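Local coordinates for sulfur oxidation protein soxB (Thermus thermophilus, PDB 2WDC) that binds two manganese ions and probably releases sulfate by hydrolysing a thiosulfonate group held on a sulfur carrier protein, at residues H44-P49 with G305-K310; D158-H163 with G178-E183. One frame throughout, in Å; residues are numbered along the deposited sequence.

Contact 1 (H44-P49 with G305-K310)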
ATOM      1  N   HIS A  44      -7.404   7.543 -11.215  1.00  9.15           N
ATOM      2  CA  HIS A  44      -7.685   6.151 -11.517  1.00  8.77           C
ATOM      3  C   HIS A  44      -8.692   5.620 -10.500  1.00 10.56           C
ATOM      4  O   HIS A  44      -9.190   6.380  -9.671  1.00 11.82           O
ATOM      5  CB  HIS A  44      -6.381   5.341 -11.505  1.00  8.00           C
ATOM      6  CG  HIS A  44      -5.742   5.241 -10.157  1.00  7.69           C
ATOM      7  ND1 HIS A  44      -5.493   4.031  -9.550  1.00 10.64           N
ATOM      8  CD2 HIS A  44      -5.297   6.192  -9.300  1.00  9.50           C
ATOM      9  CE1 HIS A  44      -4.936   4.239  -8.368  1.00 10.86           C
ATOM     10  NE2 HIS A  44      -4.820   5.541  -8.185  1.00 10.50           N
ATOM     11  N   TYR A  45      -9.031   4.343 -10.583  1.00 10.06           N
ATOM     12  CA  TYR A  45     -10.002   3.799  -9.635  1.00  9.63           C
ATOM     13  C   TYR A  45      -9.270   2.891  -8.677  1.00  9.22           C
ATOM     14  O   TYR A  45      -8.296   2.257  -9.054  1.00  9.10           O
ATOM     15  CB  TYR A  45     -11.127   3.067 -10.358  1.00  9.04           C
ATOM     16  CG  TYR A  45     -11.821   3.966 -11.347  1.00 10.19           C
ATOM     17  CD1 TYR A  45     -12.782   4.876 -10.922  1.00 10.01           C
ATOM     18  CD2 TYR A  45     -11.473   3.948 -12.693  1.00 11.68           C
ATOM     19  CE1 TYR A  45     -13.391   5.738 -11.821  1.00 10.41           C
ATOM     20  CE2 TYR A  45     -12.107   4.778 -13.609  1.00 13.92           C
ATOM     21  CZ  TYR A  45     -13.066   5.666 -13.160  1.00 15.34           C
ATOM     22  OH  TYR A  45     -13.704   6.492 -14.057  1.00 16.16           O
ATOM     23  N   PHE A  46      -9.704   2.865  -7.420  1.00  9.47           N
ATOM     24  CA  PHE A  46      -9.016   2.069  -6.401  0.50  9.87           C
ATOM     25  C   PHE A  46     -10.024   1.607  -5.345  1.00  8.53           C
ATOM     26  O   PHE A  46     -10.331   2.375  -4.418  1.00 10.88           O
ATOM     27  CB  PHE A  46      -7.937   2.955  -5.754  0.50 10.58           C
ATOM     28  CG  PHE A  46      -6.929   2.209  -4.915  0.50 12.85           C
ATOM     29  CD1 PHE A  46      -5.919   1.461  -5.508  0.50 12.03           C
ATOM     30  CD2 PHE A  46      -6.915   2.372  -3.539  0.50 13.57           C
ATOM     31  CE1 PHE A  46      -4.963   0.818  -4.736  0.50 11.15           C
ATOM     32  CE2 PHE A  46      -5.964   1.729  -2.758  0.50 18.63           C
ATOM     33  CZ  PHE A  46      -4.981   0.957  -3.359  0.50 15.58           C
ATOM     34  N   MET A  47     -10.517   0.375  -5.490  1.00  8.17           N
ATOM     35  CA  MET A  47     -11.500  -0.181  -4.563  1.00  6.82           C
ATOM     36  C   MET A  47     -10.843  -0.798  -3.344  1.00  9.14           C
ATOM     37  O   MET A  47      -9.806  -1.441  -3.449  1.00 11.38           O
ATOM     38  CB  MET A  47     -12.296  -1.284  -5.265  1.00  8.48           C
ATOM     39  CG  MET A  47     -13.487  -1.801  -4.455  1.00  8.71           C
ATOM     40  SD  MET A  47     -14.318  -3.148  -5.326  1.00 10.18           S
ATOM     41  CE  MET A  47     -13.342  -4.508  -4.709  1.00  9.43           C
ATOM     42  N   GLU A  48     -11.468  -0.604  -2.188  1.00  8.37           N
ATOM     43  CA  GLU A  48     -10.999  -1.217  -0.949  1.00  8.05           C
ATOM     44  C   GLU A  48     -11.275  -2.719  -1.002  1.00  8.17           C
ATOM     45  O   GLU A  48     -12.108  -3.195  -1.785  1.00  9.90           O
ATOM     46  CB  GLU A  48     -11.715  -0.584   0.248  1.00  8.53           C
ATOM     47  CG  GLU A  48     -11.339   0.886   0.435  1.00  7.44           C
ATOM     48  CD  GLU A  48      -9.849   1.054   0.676  1.00 12.36           C
ATOM     49  OE1 GLU A  48      -9.342   0.382   1.595  1.00 13.08           O
ATOM     50  OE2 GLU A  48      -9.192   1.872  -0.025  1.00 10.95           O
ATOM     51  N   PRO A  49     -10.552  -3.494  -0.192  1.00  7.62           N
ATOM     52  CA  PRO A  49     -10.696  -4.951  -0.231  1.00  7.64           C
ATOM     53  C   PRO A  49     -12.063  -5.452   0.199  1.00  9.26           C
ATOM     54  O   PRO A  49     -12.660  -4.930   1.138  1.00 10.08           O
ATOM     55  CB  PRO A  49      -9.640  -5.436   0.776  1.00  8.36           C
ATOM     56  CG  PRO A  49      -9.395  -4.250   1.679  1.00  9.16           C
ATOM     57  CD  PRO A  49      -9.531  -3.051   0.776  1.00  9.40           C
ATOM     58  N   GLY A 305      -2.879   6.406   6.333  1.00  6.87           N
ATOM     59  CA  GLY A 305      -2.590   7.229   5.170  1.00  8.37           C
ATOM     60  C   GLY A 305      -3.207   6.833   3.838  1.00  8.72           C
ATOM     61  O   GLY A 305      -2.933   7.475   2.819  1.00  7.26           O
ATOM     62  N   SER A 306      -4.063   5.810   3.849  1.00  7.80           N
ATOM     63  CA  SER A 306      -4.708   5.322   2.623  1.00  7.00           C
ATOM     64  C   SER A 306      -3.684   4.949   1.559  1.00  8.08           C
ATOM     65  O   SER A 306      -2.621   4.431   1.881  1.00  8.67           O
ATOM     66  CB  SER A 306      -5.761   6.317   2.091  1.00  9.39           C
ATOM     67  OG  SER A 306      -6.572   5.740   1.053  1.00  9.08           O
ATOM     68  N   ALA A 307      -4.001   5.210   0.290  1.00  7.15           N
ATOM     69  CA  ALA A 307      -3.082   4.803  -0.769  1.00  7.82           C
ATOM     70  C   ALA A 307      -3.478   5.309  -2.139  1.00  7.77           C
ATOM     71  O   ALA A 307      -4.632   5.665  -2.383  1.00  9.03           O
ATOM     72  CB  ALA A 307      -2.976   3.273  -0.815  1.00 11.13           C
ATOM     73  N   ALA A 308      -2.496   5.279  -3.038  1.00  9.41           N
ATOM     74  CA  ALA A 308      -2.709   5.539  -4.460  1.00  8.52           C
ATOM     75  C   ALA A 308      -3.303   6.891  -4.775  1.00  8.96           C
ATOM     76  O   ALA A 308      -3.857   7.082  -5.873  1.00  8.62           O
ATOM     77  CB  ALA A 308      -3.571   4.410  -5.064  1.00  9.36           C
ATOM     78  N   GLY A 309      -3.129   7.838  -3.851  1.00  7.53           N
ATOM     79  CA  GLY A 309      -3.626   9.203  -3.992  1.00 10.12           C
ATOM     80  C   GLY A 309      -5.113   9.360  -3.712  1.00 10.26           C
ATOM     81  O   GLY A 309      -5.698  10.407  -4.005  1.00 11.38           O
ATOM     82  N   LYS A 310      -5.732   8.330  -3.145  1.00  8.87           N
ATOM     83  CA  LYS A 310      -7.177   8.365  -2.900  1.00  9.20           C
ATOM     84  C   LYS A 310      -7.648   9.499  -1.996  1.00  8.31           C
ATOM     85  O   LYS A 310      -8.727  10.070  -2.211  1.00  9.58           O
ATOM     86  CB  LYS A 310      -7.649   7.013  -2.320  1.00 11.82           C
ATOM     87  CG  LYS A 310      -9.031   7.035  -1.683  1.00 17.45           C
ATOM     88  CD  LYS A 310      -9.438   5.649  -1.142  1.00 17.18           C
ATOM     89  CE  LYS A 310      -9.924   4.766  -2.252  1.00 15.66           C
ATOM     90  NZ  LYS A 310     -10.395   3.421  -1.784  1.00 10.99           N
TER
HETATM   91  O   HOH W   1      -7.061   3.083   1.338  1.00 11.19           O

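Contact 2 (D158-H163 with G178-E183). With MN (manganese (II) ion), chain R; TBU (tertiary-butyl alcohol), chain M.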
ATOM      1  N   ASP A 158       7.204  18.275   3.157  1.00  9.76           N
ATOM      2  CA  ASP A 158       8.139  18.600   4.242  1.00  9.79           C
ATOM      3  C   ASP A 158       8.976  17.415   4.709  1.00  9.25           C
ATOM      4  O   ASP A 158      10.170  17.571   4.993  1.00 11.83           O
ATOM      5  CB  ASP A 158       7.413  19.222   5.436  1.00 10.67           C
ATOM      6  CG  ASP A 158       6.839  20.577   5.112  1.00 14.78           C
ATOM      7  OD1 ASP A 158       7.625  21.488   4.775  1.00 17.67           O
ATOM      8  OD2 ASP A 158       5.602  20.721   5.098  1.00 11.94           O
ATOM      9  N   HIS A 159       8.344  16.247   4.840  1.00  9.54           N
ATOM     10  CA  HIS A 159       9.034  15.041   5.294  1.00 10.20           C
ATOM     11  C   HIS A 159       8.452  13.818   4.604  1.00  9.68           C
ATOM     12  O   HIS A 159       7.285  13.811   4.220  1.00  9.53           O
ATOM     13  CB  HIS A 159       8.803  14.819   6.800  1.00  8.42           C
ATOM     14  CG  HIS A 159       9.413  15.870   7.671  1.00  9.82           C
ATOM     15  ND1 HIS A 159      10.771  16.098   7.719  1.00 10.01           N
ATOM     16  CD2 HIS A 159       8.855  16.711   8.574  1.00 12.29           C
ATOM     17  CE1 HIS A 159      11.020  17.073   8.577  1.00 10.74           C
ATOM     18  NE2 HIS A 159       9.874  17.454   9.118  1.00 11.65           N
ATOM     19  N   MET A 160       9.256  12.762   4.516  1.00  9.27           N
ATOM     20  CA  MET A 160       8.767  11.472   4.049  1.00  8.78           C
ATOM     21  C   MET A 160       9.542  10.394   4.769  1.00  9.45           C
ATOM     22  O   MET A 160      10.617  10.657   5.344  1.00  9.18           O
ATOM     23  CB  MET A 160       8.906  11.305   2.524  1.00 11.31           C
ATOM     24  CG  MET A 160      10.301  10.879   2.063  1.00 10.99           C
ATOM     25  SD  MET A 160      10.384  10.585   0.255  1.00 11.13           S
ATOM     26  CE  MET A 160       9.527   8.994   0.108  1.00 11.37           C
ATOM     27  N   VAL A 161       8.966   9.189   4.778  1.00  8.13           N
ATOM     28  CA  VAL A 161       9.632   7.996   5.296  1.00  6.93           C
ATOM     29  C   VAL A 161       9.628   6.995   4.133  1.00  9.84           C
ATOM     30  O   VAL A 161       9.290   7.372   3.008  1.00  9.56           O
ATOM     31  CB  VAL A 161       9.014   7.449   6.608  1.00  7.85           C
ATOM     32  CG1 VAL A 161       9.226   8.469   7.723  1.00  9.11           C
ATOM     33  CG2 VAL A 161       7.551   7.112   6.429  1.00  9.24           C
ATOM     34  N   SER A 162      10.007   5.743   4.372  1.00  9.32           N
ATOM     35  CA  SER A 162      10.168   4.844   3.232  1.00  7.83           C
ATOM     36  C   SER A 162       9.874   3.377   3.410  1.00 10.46           C
ATOM     37  O   SER A 162       9.845   2.850   4.522  1.00  9.23           O
ATOM     38  CB  SER A 162      11.625   4.936   2.763  1.00 10.47           C
ATOM     39  OG  SER A 162      12.495   4.274   3.688  1.00  9.91           O
ATOM     40  N   HIS A 163       9.761   2.721   2.255  1.00  8.71           N
ATOM     41  CA  HIS A 163       9.719   1.275   2.138  1.00  7.08           C
ATOM     42  C   HIS A 163      10.118   0.865   0.722  1.00  7.97           C
ATOM     43  O   HIS A 163      11.293   0.587   0.461  1.00  9.15           O
ATOM     44  CB  HIS A 163       8.378   0.657   2.520  1.00 10.12           C
ATOM     45  CG  HIS A 163       8.291  -0.810   2.216  1.00 10.43           C
ATOM     46  ND1 HIS A 163       7.098  -1.498   2.227  1.00 14.70           N
ATOM     47  CD2 HIS A 163       9.243  -1.714   1.882  1.00 12.10           C
ATOM     48  CE1 HIS A 163       7.312  -2.755   1.883  1.00 16.91           C
ATOM     49  NE2 HIS A 163       8.607  -2.919   1.685  1.00 15.00           N
ATOM     50  N   GLY A 178      19.164  13.524  -2.838  1.00 11.50           N
ATOM     51  CA  GLY A 178      19.844  14.781  -3.124  1.00 11.85           C
ATOM     52  C   GLY A 178      18.863  15.750  -3.769  1.00 12.80           C
ATOM     53  O   GLY A 178      18.900  16.971  -3.543  1.00 14.68           O
ATOM     54  N   LEU A 179      17.989  15.206  -4.607  1.00 11.47           N
ATOM     55  CA  LEU A 179      17.009  16.005  -5.337  1.00 12.45           C
ATOM     56  C   LEU A 179      15.805  16.397  -4.475  1.00 12.60           C
ATOM     57  O   LEU A 179      15.286  17.504  -4.593  1.00 13.12           O
ATOM     58  CB  LEU A 179      16.558  15.238  -6.582  1.00 12.47           C
ATOM     59  CG  LEU A 179      15.479  15.868  -7.463  1.00 14.13           C
ATOM     60  CD1 LEU A 179      15.981  17.192  -8.061  1.00 16.73           C
ATOM     61  CD2 LEU A 179      15.110  14.872  -8.558  1.00 14.55           C
ATOM     62  N   PHE A 180      15.375  15.483  -3.599  1.00 11.76           N
ATOM     63  CA  PHE A 180      14.240  15.722  -2.699  1.00 11.00           C
ATOM     64  C   PHE A 180      14.507  16.942  -1.807  1.00 11.27           C
ATOM     65  O   PHE A 180      15.489  16.971  -1.065  1.00 12.68           O
ATOM     66  CB  PHE A 180      14.025  14.452  -1.855  1.00 10.56           C
ATOM     67  CG  PHE A 180      12.859  14.517  -0.901  1.00 10.04           C
ATOM     68  CD1 PHE A 180      11.585  14.784  -1.355  1.00 12.16           C
ATOM     69  CD2 PHE A 180      13.045  14.252   0.452  1.00 12.77           C
ATOM     70  CE1 PHE A 180      10.513  14.833  -0.467  1.00 11.75           C
ATOM     71  CE2 PHE A 180      11.974  14.281   1.340  1.00 12.15           C
ATOM     72  CZ  PHE A 180      10.709  14.585   0.879  1.00 11.84           C
ATOM     73  N   ARG A 181      13.606  17.926  -1.861  1.00 11.90           N
ATOM     74  CA  ARG A 181      13.742  19.168  -1.100  1.00 12.98           C
ATOM     75  C   ARG A 181      13.218  19.066   0.329  1.00 11.66           C
ATOM     76  O   ARG A 181      13.524  19.914   1.169  1.00 14.63           O
ATOM     77  CB  ARG A 181      13.099  20.338  -1.854  1.00 15.29           C
ATOM     78  CG  ARG A 181      13.864  20.691  -3.139  1.00 16.78           C
ATOM     79  CD  ARG A 181      13.103  21.695  -4.005  1.00 22.80           C
ATOM     80  NE  ARG A 181      12.752  22.894  -3.254  1.00 25.98           N
ATOM     81  CZ  ARG A 181      13.593  23.897  -3.018  1.00 39.03           C
ATOM     82  NH1 ARG A 181      14.832  23.849  -3.490  1.00 32.18           N
ATOM     83  NH2 ARG A 181      13.195  24.949  -2.315  1.00 31.36           N
ATOM     84  N   GLY A 182      12.433  18.032   0.619  1.00 11.38           N
ATOM     85  CA  GLY A 182      11.962  17.836   1.975  1.00 11.88           C
ATOM     86  C   GLY A 182      13.069  17.196   2.787  1.00 10.42           C
ATOM     87  O   GLY A 182      14.180  16.995   2.278  1.00 12.24           O
ATOM     88  N   GLU A 183      12.783  16.875   4.043  1.00 10.44           N
ATOM     89  CA  GLU A 183      13.754  16.205   4.900  1.00  9.53           C
ATOM     90  C   GLU A 183      13.314  14.766   5.169  1.00  9.78           C
ATOM     91  O   GLU A 183      12.277  14.526   5.776  1.00 10.28           O
ATOM     92  CB  GLU A 183      13.938  16.950   6.234  1.00 11.47           C
ATOM     93  CG  GLU A 183      14.951  16.255   7.145  1.00 17.17           C
ATOM     94  CD  GLU A 183      15.174  16.969   8.466  1.00 16.77           C
ATOM     95  OE1 GLU A 183      14.386  17.866   8.825  1.00 15.80           O
ATOM     96  OE2 GLU A 183      16.148  16.613   9.151  1.00 15.76           O
TER
HETATM   97 MN    MN R1591       4.846  -0.488   2.378  0.65 10.06          MN
HETATM   98  O   TBU M1586      16.586  14.417   3.579  1.00 15.37           O
HETATM   99  C   TBU M1586      17.937  14.248   4.077  1.00 24.07           C
HETATM  100  C1  TBU M1586      17.929  13.598   5.469  1.00 25.36           C
HETATM  101  C2  TBU M1586      18.720  13.318   3.134  1.00 24.27           C
HETATM  102  C3  TBU M1586      18.646  15.605   4.148  1.00 36.52           C
HETATM  103  O   HOH W   2       2.669  -0.854   1.574  0.33  8.83           O

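Contact 1 (H44-P49 with G305-K310)
K310 reaches from the type I' turn A307-K310 to F46 and E48 on the loop 44-49. The turn links strands 300-304 and 311-320, and so joins the two sheets of the metallophosphoesterase core. The bond from K310 N to A307 O closes it.

The K310 side chain leaves CB with CG set away from the backbone N (chi1 164°). CB and CG run on extended. CD comes 3.9 Å from E48 OE2. The bend at chi3 (-80°) then turns CE past F46 O, 3.3 Å away. NZ is the ammonium tip. It donates to F46 O at 2.8 Å, somewhat tilted from the carbonyl plane. It also forms a salt bridge to E48 OE2 at 2.6 Å, on that oxygen's anti lone pair. L85 O is a third acceptor, so this buried ammonium is well satisfied.

F46 is modelled in two conformers; in one, A308 CB sits over the centre of its ring, a CH-pi contact, and A307 CB touches CE2 obliquely. H44 NE2 donates to A308 O at 2.9 Å. This bond is nearly straight (171°), lies in the ring plane and uses a carbonyl lone pair. H44 ND1 pairs with T408 OG1, so both ring nitrogens are held and the ring's rotation is fixed.

A307 also touches H288, a manganese ligand, so the turn lies beside the metal site. At the other end of the contact, E48 OE1 pairs with R374. A water donates to E48 OE2 at 2.8 Å and accepts from S306 OG at 2.7 Å.

Contact 2 (D158-H163 with G178-E183)
D158 and H159 meet E183 where the ends of a beta-alpha-beta unit come together: strand 159-160, helix 170-179 and strand 183-184.

Two hydrogen bonds join the segments. E183 N donates to D158 O at 2.9 Å, almost straight (176°) but from above the carbonyl plane. H159 ND1 donates to E183 O at 2.9 Å, with the oxygen in the ring plane. H159 and E183 lie side by side. H159 NE2 bonds to H205 and E183 OE2 pairs with R203. A leucine in place of H159 would probably leave E183 O and H205 NE2 without these partners.

The apolar part is a Met-aromatic contact. CG of M160 sits between the backbone N and the carbonyl carbon (chi1 82°), and the extended chi2 (176°) carries SD over one face of the F180 ring, 4.2 Å from its centroid. M160 CG touches F180 CE2 at 3.9 Å. G182 N lies over the opposite face. The ring is thus sandwiched between M160 and the backbone of its own segment.

Metal binding lies at the far end of segment 158-163. H163 shares a manganese with D132, H263 and H286, while its NE2 bonds to H226. Its ND1 coordinates the manganese at 2.5 Å.

Overall arrangement
From the N terminus, the chain leaves strand 29-34 and enters the long loop that holds 44-49. It then builds strand 125-129 and reaches 158-163. Contact 2 closes a short loop there, with most of helix 170-179 inside it, and sets strand 183-184 at the edge of the first sheet. The chain goes on through the second sheet to 305-310, where contact 1 closes a much longer loop. Contact 2 is nested inside that loop. The two do not touch: their centres are 22 Å apart and their nearest atoms about 10 Å. Contact 1 lies beside H288 and D36 of the manganese site, while segment 158-163 of contact 2 runs on to the ligand H163.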